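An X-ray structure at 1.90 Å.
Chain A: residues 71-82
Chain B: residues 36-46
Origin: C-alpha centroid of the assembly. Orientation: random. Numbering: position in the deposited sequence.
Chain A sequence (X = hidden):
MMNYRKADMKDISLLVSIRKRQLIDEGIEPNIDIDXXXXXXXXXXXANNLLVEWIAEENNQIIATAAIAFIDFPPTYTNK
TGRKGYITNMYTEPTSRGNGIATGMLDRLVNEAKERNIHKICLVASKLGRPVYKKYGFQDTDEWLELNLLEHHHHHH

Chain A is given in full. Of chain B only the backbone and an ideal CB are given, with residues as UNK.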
ATOM      1  N   ILE A  71       0.654   0.437  -7.150  1.00 17.43           N
ATOM      2  CA  ILE A  71      -0.383  -0.089  -6.294  1.00 14.30           C
ATOM      3  C   ILE A  71      -1.612   0.814  -6.380  1.00 17.61           C
ATOM      4  O   ILE A  71      -1.477   2.028  -6.549  1.00 18.85           O
ATOM      5  CB  ILE A  71       0.110  -0.154  -4.836  1.00 22.92           C
ATOM      6  CG1 ILE A  71       1.353  -1.042  -4.730  1.00 27.23           C
ATOM      7  CG2 ILE A  71      -0.994  -0.661  -3.921  1.00 27.07           C
ATOM      8  CD1 ILE A  71       1.107  -2.465  -5.069  1.00 32.76           C
ATOM      9  N   ASP A  72      -2.797   0.211  -6.253  1.00 16.96           N
ATOM     10  CA  ASP A  72      -4.066   0.918  -6.446  1.00 14.83           C
ATOM     11  C   ASP A  72      -4.757   1.138  -5.106  1.00 18.38           C
ATOM     12  O   ASP A  72      -5.025   0.182  -4.373  1.00 19.31           O
ATOM     13  CB  ASP A  72      -5.012   0.091  -7.341  1.00 15.29           C
ATOM     14  CG  ASP A  72      -4.451  -0.171  -8.739  1.00 27.02           C
ATOM     15  OD1 ASP A  72      -3.572   0.590  -9.187  1.00 24.22           O
ATOM     16  OD2 ASP A  72      -4.911  -1.136  -9.401  1.00 19.92           O
ATOM     17  N   PHE A  73      -5.050   2.397  -4.793  1.00 15.02           N
ATOM     18  CA  PHE A  73      -5.823   2.748  -3.613  1.00 17.69           C
ATOM     19  C   PHE A  73      -7.081   3.473  -4.099  1.00 17.11           C
ATOM     20  O   PHE A  73      -7.156   3.866  -5.259  1.00 18.56           O
ATOM     21  CB  PHE A  73      -5.003   3.660  -2.693  1.00 22.44           C
ATOM     22  CG  PHE A  73      -3.745   3.023  -2.157  1.00 20.38           C
ATOM     23  CD1 PHE A  73      -3.771   2.265  -0.992  1.00 22.99           C
ATOM     24  CD2 PHE A  73      -2.533   3.186  -2.816  1.00 23.51           C
ATOM     25  CE1 PHE A  73      -2.611   1.678  -0.488  1.00 22.42           C
ATOM     26  CE2 PHE A  73      -1.375   2.597  -2.326  1.00 26.87           C
ATOM     27  CZ  PHE A  73      -1.414   1.846  -1.158  1.00 29.33           C
ATOM     28  N   PRO A  74      -8.074   3.665  -3.220  1.00 16.09           N
ATOM     29  CA  PRO A  74      -9.255   4.390  -3.702  1.00 16.53           C
ATOM     30  C   PRO A  74      -8.942   5.839  -4.096  1.00 16.10           C
ATOM     31  O   PRO A  74      -8.217   6.532  -3.376  1.00 18.45           O
ATOM     32  CB  PRO A  74     -10.196   4.382  -2.483  1.00 23.72           C
ATOM     33  CG  PRO A  74      -9.738   3.261  -1.644  1.00 20.07           C
ATOM     34  CD  PRO A  74      -8.243   3.180  -1.842  1.00 13.96           C
ATOM     35  N   PRO A  75      -9.512   6.313  -5.217  1.00 19.15           N
ATOM     36  CA  PRO A  75      -9.311   7.713  -5.601  1.00 17.27           C
ATOM     37  C   PRO A  75      -9.677   8.694  -4.495  1.00 16.07           C
ATOM     38  O   PRO A  75     -10.564   8.439  -3.695  1.00 17.85           O
ATOM     39  CB  PRO A  75     -10.271   7.889  -6.787  1.00 16.66           C
ATOM     40  CG  PRO A  75     -10.296   6.526  -7.415  1.00 15.12           C
ATOM     41  CD  PRO A  75     -10.264   5.566  -6.241  1.00 17.97           C
ATOM     42  N   THR A  76      -8.958   9.810  -4.450  1.00 19.18           N
ATOM     43  CA  THR A  76      -9.329  10.913  -3.578  1.00 24.21           C
ATOM     44  C   THR A  76      -9.085  12.227  -4.316  1.00 17.64           C
ATOM     45  O   THR A  76      -8.504  12.245  -5.414  1.00 14.93           O
ATOM     46  CB  THR A  76      -8.548  10.847  -2.248  1.00 27.33           C
ATOM     47  OG1 THR A  76      -8.887  11.977  -1.436  1.00 28.19           O
ATOM     48  CG2 THR A  76      -7.054  10.822  -2.518  1.00 22.04           C
ATOM     49  N   TYR A  77      -9.531  13.334  -3.738  1.00 19.36           N
ATOM     50  CA  TYR A  77      -9.423  14.607  -4.447  1.00 18.01           C
ATOM     51  C   TYR A  77      -7.984  15.033  -4.713  1.00 22.29           C
ATOM     52  O   TYR A  77      -7.719  15.772  -5.655  1.00 19.34           O
ATOM     53  CB  TYR A  77     -10.212  15.689  -3.706  1.00 18.74           C
ATOM     54  CG  TYR A  77     -11.684  15.372  -3.727  1.00 20.25           C
ATOM     55  CD1 TYR A  77     -12.444  15.579  -4.877  1.00 21.21           C
ATOM     56  CD2 TYR A  77     -12.303  14.809  -2.620  1.00 19.18           C
ATOM     57  CE1 TYR A  77     -13.788  15.262  -4.903  1.00 21.23           C
ATOM     58  CE2 TYR A  77     -13.637  14.498  -2.639  1.00 24.19           C
ATOM     59  CZ  TYR A  77     -14.375  14.732  -3.779  1.00 30.92           C
ATOM     60  OH  TYR A  77     -15.710  14.418  -3.778  1.00 34.83           O
ATOM     61  N   THR A  78      -7.054  14.534  -3.901  1.00 21.44           N
ATOM     62  CA  THR A  78      -5.644  14.888  -4.049  1.00 23.75           C
ATOM     63  C   THR A  78      -4.833  13.843  -4.821  1.00 26.16           C
ATOM     64  O   THR A  78      -3.621  13.969  -4.969  1.00 25.47           O
ATOM     65  CB  THR A  78      -4.989  15.097  -2.679  1.00 30.88           C
ATOM     66  OG1 THR A  78      -5.180  13.925  -1.881  1.00 31.43           O
ATOM     67  CG2 THR A  78      -5.614  16.288  -1.975  1.00 37.34           C
ATOM     68  N   ASN A  79      -5.514  12.814  -5.305  1.00 18.89           N
ATOM     69  CA  ASN A  79      -4.898  11.765  -6.095  1.00 20.10           C
ATOM     70  C   ASN A  79      -6.019  11.090  -6.864  1.00 20.85           C
ATOM     71  O   ASN A  79      -6.485  10.031  -6.462  1.00 18.70           O
ATOM     72  CB  ASN A  79      -4.236  10.762  -5.150  1.00 19.09           C
ATOM     73  CG  ASN A  79      -3.352   9.778  -5.868  1.00 23.16           C
ATOM     74  OD1 ASN A  79      -2.997   8.717  -5.323  1.00 23.51           O
ATOM     75  ND2 ASN A  79      -2.982  10.114  -7.091  1.00 20.53           N
ATOM     76  N   LYS A  80      -6.475  11.701  -7.960  1.00 18.83           N
ATOM     77  CA  LYS A  80      -7.744  11.276  -8.561  1.00 20.42           C
ATOM     78  C   LYS A  80      -7.790   9.828  -9.072  1.00 19.45           C
ATOM     79  O   LYS A  80      -8.865   9.237  -9.156  1.00 21.13           O
ATOM     80  CB  LYS A  80      -8.174  12.240  -9.679  1.00 21.84           C
ATOM     81  CG  LYS A  80      -7.251  12.251 -10.881  1.00 25.73           C
ATOM     82  CD  LYS A  80      -7.814  13.165 -11.982  1.00 37.35           C
ATOM     83  CE  LYS A  80      -6.917  13.144 -13.221  1.00 49.88           C
ATOM     84  NZ  LYS A  80      -7.595  13.708 -14.435  1.00 54.26           N
ATOM     85  N   THR A  81      -6.643   9.272  -9.447  1.00 17.51           N
ATOM     86  CA  THR A  81      -6.606   7.888  -9.929  1.00 17.89           C
ATOM     87  C   THR A  81      -6.483   6.883  -8.774  1.00 12.05           C
ATOM     88  O   THR A  81      -6.754   5.681  -8.937  1.00 15.89           O
ATOM     89  CB  THR A  81      -5.404   7.644 -10.883  1.00 24.11           C
ATOM     90  OG1 THR A  81      -4.192   7.737 -10.133  1.00 20.32           O
ATOM     91  CG2 THR A  81      -5.367   8.670 -11.998  1.00 19.88           C
ATOM     92  N   GLY A  82      -6.045   7.376  -7.625  1.00 13.91           N
ATOM     93  CA  GLY A  82      -5.796   6.521  -6.473  1.00 13.13           C
ATOM     94  C   GLY A  82      -4.494   5.714  -6.517  1.00 23.48           C
ATOM     95  O   GLY A  82      -4.121   5.060  -5.534  1.00 18.46           O
TER
ATOM     96  N   UNK B  36     -15.891   9.711 -12.101  1.00 15.74           N
ATOM     97  CA  UNK B  36     -15.496   8.697 -13.079  1.00 16.62           C
ATOM     98  C   UNK B  36     -14.491   7.731 -12.449  1.00 17.57           C
ATOM     99  O   UNK B  36     -14.636   6.510 -12.554  1.00 15.86           O
ATOM    100  CB  UNK B  36     -14.901   9.351 -14.328  1.00 16.62           C
ATOM    101  N   UNK B  37     -13.484   8.284 -11.783  1.00 18.11           N
ATOM    102  CA  UNK B  37     -12.402   7.469 -11.224  1.00 17.26           C
ATOM    103  C   UNK B  37     -12.875   6.600 -10.061  1.00 17.62           C
ATOM    104  O   UNK B  37     -12.442   5.451  -9.922  1.00 15.77           O
ATOM    105  CB  UNK B  37     -11.255   8.369 -10.760  1.00 17.26           C
ATOM    106  N   UNK B  38     -13.736   7.158  -9.208  1.00 16.76           N
ATOM    107  CA  UNK B  38     -14.319   6.382  -8.109  1.00 14.60           C
ATOM    108  C   UNK B  38     -15.140   5.212  -8.671  1.00 15.25           C
ATOM    109  O   UNK B  38     -14.997   4.066  -8.237  1.00 16.65           O
ATOM    110  CB  UNK B  38     -15.193   7.273  -7.224  1.00 14.60           C
ATOM    111  N   UNK B  39     -15.996   5.501  -9.646  1.00 15.35           N
ATOM    112  CA  UNK B  39     -16.865   4.463 -10.228  1.00 14.37           C
ATOM    113  C   UNK B  39     -16.062   3.358 -10.889  1.00 17.43           C
ATOM    114  O   UNK B  39     -16.393   2.176 -10.778  1.00 20.71           O
ATOM    115  CB  UNK B  39     -17.821   5.080 -11.250  1.00 14.37           C
ATOM    116  N   UNK B  40     -15.008   3.751 -11.589  1.00 17.72           N
ATOM    117  CA  UNK B  40     -14.113   2.770 -12.206  1.00 18.77           C
ATOM    118  C   UNK B  40     -13.380   1.941 -11.148  1.00 18.08           C
ATOM    119  O   UNK B  40     -13.244   0.743 -11.312  1.00 17.39           O
ATOM    120  CB  UNK B  40     -13.101   3.474 -13.112  1.00 18.77           C
ATOM    121  N   UNK B  41     -12.913   2.582 -10.075  1.00 22.01           N
ATOM    122  CA  UNK B  41     -12.234   1.872  -8.982  1.00 20.38           C
ATOM    123  C   UNK B  41     -13.121   0.783  -8.364  1.00 21.29           C
ATOM    124  O   UNK B  41     -12.675  -0.355  -8.163  1.00 20.04           O
ATOM    125  CB  UNK B  41     -11.807   2.865  -7.899  1.00 20.38           C
ATOM    126  N   UNK B  42     -14.367   1.143  -8.050  1.00 20.64           N
ATOM    127  CA  UNK B  42     -15.306   0.197  -7.454  1.00 20.87           C
ATOM    128  C   UNK B  42     -15.651  -0.897  -8.445  1.00 18.65           C
ATOM    129  O   UNK B  42     -15.618  -2.081  -8.110  1.00 19.61           O
ATOM    130  CB  UNK B  42     -16.576   0.912  -6.989  1.00 20.87           C
ATOM    131  N   UNK B  43     -15.961  -0.508  -9.681  1.00 18.26           N
ATOM    132  CA  UNK B  43     -16.264  -1.510 -10.709  1.00 18.54           C
ATOM    133  C   UNK B  43     -15.182  -2.572 -10.868  1.00 20.26           C
ATOM    134  O   UNK B  43     -15.472  -3.767 -10.872  1.00 22.47           O
ATOM    135  CB  UNK B  43     -16.482  -0.814 -12.054  1.00 18.54           C
ATOM    136  N   UNK B  44     -13.941  -2.124 -11.007  1.00 16.71           N
ATOM    137  CA  UNK B  44     -12.815  -3.025 -11.174  1.00 18.86           C
ATOM    138  C   UNK B  44     -12.491  -3.890  -9.961  1.00 20.32           C
ATOM    139  O   UNK B  44     -12.329  -5.113 -10.082  1.00 19.60           O
ATOM    140  CB  UNK B  44     -11.576  -2.206 -11.543  1.00 18.86           C
ATOM    141  N   UNK B  45     -12.397  -3.267  -8.797  1.00 16.90           N
ATOM    142  CA  UNK B  45     -11.944  -3.982  -7.597  1.00 15.54           C
ATOM    143  C   UNK B  45     -13.044  -4.899  -7.052  1.00 17.96           C
ATOM    144  O   UNK B  45     -12.762  -5.967  -6.512  1.00 19.81           O
ATOM    145  CB  UNK B  45     -11.510  -2.987  -6.519  1.00 15.54           C
ATOM    146  N   UNK B  46     -14.299  -4.497  -7.190  1.00 18.29           N
ATOM    147  CA  UNK B  46     -15.368  -5.392  -6.753  1.00 18.73           C
ATOM    148  C   UNK B  46     -15.448  -6.590  -7.689  1.00 20.71           C
ATOM    149  O   UNK B  46     -15.595  -7.722  -7.247  1.00 21.11           O
ATOM    150  CB  UNK B  46     -16.709  -4.658  -6.704  1.00 18.73           C
TER

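Backbone angles from 36 to 46 stay close to -65/-45, so chain B here is a helix.

Position 36 has no chain A atom near its ideal CB, so a solvent-compatible side chain suits; it is B:Lys36, fully extended.

At position 37 CA-to-CB points toward chain A, and the ideal CB lies 3.0 Å from A:Lys80 O, a tight approach, and 3.9 Å from A:Pro75 CG. A branch at CB would have little room beside that carbonyl, while the nearby lysine favours an acid or a neutral polar chain. The residue is B:Glu37, with chi1 m and chi2 p. Its OE2 stands 4.1 Å from A:Lys80 NZ, opposite charges beyond salt-bridge range. A:Lys80 O finds no hydrogen-bonding partner in the model.

Position 38 points sideways, its ideal CB 5.0 Å from A:Pro75 CG; a medium apolar chain could reach the proline. B:Leu38 does so, its CD2 3.9 Å from A:Pro75 CB.

Position 39 points away, leaving the choice wide: B:Thr39. Position 40 points sideways into open space, where a long polar chain could still return to chain A. B:Arg40 does: its NH2 donates to water 1 (3.1 Å from the water O), which donates to A:Thr81 O (2.7 Å).

Position 41 points toward chain A, with its ideal CB 3.5 Å from A:Pro75 CD and 5.1 Å from A:Pro74 CA. Two prolines offer aliphatic surface, suiting an aromatic or large apolar chain. B:Tyr41, chi1 t, lays its ring against A:Pro74, whose CA is 3.8 Å from the ring centroid and only 10° off the normal, a CH-pi contact over the face. The hydroxyl adds a polar link: B:Tyr41 OH is 2.7 Å from the O of water 2, which donates to A:Asp72 O at 2.6 Å.

Positions 42, 43 and 44 have no chain A atom near their ideal CBs, so this contact selects little. They are B:Phe42, B:Asn43 and B:Asn44; both asparagines bond back to the helix, B:Asn43 ND2 to B:Thr39 O (2.7 Å) and B:Asn44 ND2 to B:Arg40 O (2.9 Å).

Position 45 points toward chain A, but across a gap from the ideal CB. The carboxylate of A:Asp72 beyond it calls for a long donor, lysine or arginine. B:Lys45 spans the gap: NZ donates to A:Asp72 OD2 at 2.8 Å, forming a salt bridge.

Position 46 is out of reach and unconstrained by chain A: B:Leu46.

Chain B, residues 36-46: KELTRYFNNKL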
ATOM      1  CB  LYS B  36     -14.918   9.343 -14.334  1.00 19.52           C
ATOM      2  CG  LYS B  36     -14.559   8.341 -15.447  1.00 22.43           C
ATOM      3  CD  LYS B  36     -13.939   9.024 -16.667  1.00 34.29           C
ATOM      4  CE  LYS B  36     -13.560   7.978 -17.739  1.00 39.73           C
ATOM      5  NZ  LYS B  36     -12.844   8.580 -18.890  1.00 46.34           N
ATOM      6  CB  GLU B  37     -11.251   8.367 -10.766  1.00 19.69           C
ATOM      7  CG  GLU B  37     -10.471   9.033 -11.907  1.00 26.20           C
ATOM      8  CD  GLU B  37     -11.085  10.346 -12.396  1.00 32.59           C
ATOM      9  OE1 GLU B  37     -12.244  10.684 -12.043  1.00 22.86           O
ATOM     10  OE2 GLU B  37     -10.392  11.050 -13.156  1.00 34.94           O
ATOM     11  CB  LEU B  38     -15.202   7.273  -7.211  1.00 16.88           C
ATOM     12  CG  LEU B  38     -14.514   8.220  -6.222  1.00 21.76           C
ATOM     13  CD1 LEU B  38     -15.512   9.210  -5.578  1.00 17.86           C
ATOM     14  CD2 LEU B  38     -13.741   7.435  -5.159  1.00 21.51           C
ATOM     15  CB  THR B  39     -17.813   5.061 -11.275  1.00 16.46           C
ATOM     16  OG1 THR B  39     -18.569   6.117 -10.677  1.00 20.80           O
ATOM     17  CG2 THR B  39     -18.755   3.998 -11.831  1.00 16.61           C
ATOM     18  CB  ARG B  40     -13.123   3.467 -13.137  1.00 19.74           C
ATOM     19  CG  ARG B  40     -12.166   2.538 -13.875  1.00 19.75           C
ATOM     20  CD  ARG B  40     -11.333   3.364 -14.855  1.00 27.73           C
ATOM     21  NE  ARG B  40     -10.509   4.344 -14.146  1.00 26.81           N
ATOM     22  CZ  ARG B  40      -9.887   5.371 -14.719  1.00 33.44           C
ATOM     23  NH1 ARG B  40     -10.002   5.582 -16.029  1.00 29.44           N
ATOM     24  NH2 ARG B  40      -9.156   6.197 -13.975  1.00 30.13           N
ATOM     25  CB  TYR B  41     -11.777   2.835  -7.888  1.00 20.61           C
ATOM     26  CG  TYR B  41     -11.163   2.127  -6.697  1.00 21.00           C
ATOM     27  CD1 TYR B  41      -9.846   1.684  -6.734  1.00 12.74           C
ATOM     28  CD2 TYR B  41     -11.907   1.883  -5.551  1.00 21.96           C
ATOM     29  CE1 TYR B  41      -9.283   1.018  -5.659  1.00 14.96           C
ATOM     30  CE2 TYR B  41     -11.356   1.220  -4.464  1.00 21.50           C
ATOM     31  CZ  TYR B  41     -10.043   0.794  -4.526  1.00 16.91           C
ATOM     32  OH  TYR B  41      -9.497   0.128  -3.452  1.00 18.20           O
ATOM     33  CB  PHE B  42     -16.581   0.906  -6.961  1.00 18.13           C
ATOM     34  CG  PHE B  42     -16.404   1.620  -5.637  1.00 20.93           C
ATOM     35  CD1 PHE B  42     -16.209   0.898  -4.472  1.00 17.18           C
ATOM     36  CD2 PHE B  42     -16.445   3.008  -5.566  1.00 21.98           C
ATOM     37  CE1 PHE B  42     -16.054   1.541  -3.258  1.00 18.91           C
ATOM     38  CE2 PHE B  42     -16.291   3.669  -4.362  1.00 20.69           C
ATOM     39  CZ  PHE B  42     -16.095   2.939  -3.199  1.00 13.27           C
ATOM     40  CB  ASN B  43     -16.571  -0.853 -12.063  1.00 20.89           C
ATOM     41  CG  ASN B  43     -18.050  -0.508 -12.221  1.00 31.34           C
ATOM     42  OD1 ASN B  43     -18.883  -1.380 -12.496  1.00 29.58           O
ATOM     43  ND2 ASN B  43     -18.381   0.761 -12.034  1.00 27.56           N
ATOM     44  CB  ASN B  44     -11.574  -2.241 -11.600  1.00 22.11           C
ATOM     45  CG  ASN B  44     -11.569  -1.941 -13.093  1.00 35.40           C
ATOM     46  OD1 ASN B  44     -11.124  -2.758 -13.902  1.00 39.41           O
ATOM     47  ND2 ASN B  44     -12.073  -0.774 -13.462  1.00 30.72           N
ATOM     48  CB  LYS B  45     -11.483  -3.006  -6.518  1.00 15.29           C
ATOM     49  CG  LYS B  45     -10.251  -2.165  -6.909  1.00 17.44           C
ATOM     50  CD  LYS B  45      -9.074  -3.023  -7.384  1.00 24.53           C
ATOM     51  CE  LYS B  45      -7.862  -2.140  -7.725  1.00 21.33           C
ATOM     52  NZ  LYS B  45      -6.730  -2.899  -8.316  1.00 24.20           N
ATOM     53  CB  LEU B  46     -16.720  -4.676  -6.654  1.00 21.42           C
ATOM     54  CG  LEU B  46     -16.895  -3.645  -5.534  1.00 24.33           C
ATOM     55  CD1 LEU B  46     -18.277  -2.979  -5.586  1.00 20.53           C
ATOM     56  CD2 LEU B  46     -16.662  -4.284  -4.176  1.00 20.08           C
TER
HETATM   57  O   HOH W   1      -7.892   5.074 -11.321  1.00 31.43           O
HETATM   58  O   HOH W   2      -7.222  -1.160  -3.998  1.00 22.56           O
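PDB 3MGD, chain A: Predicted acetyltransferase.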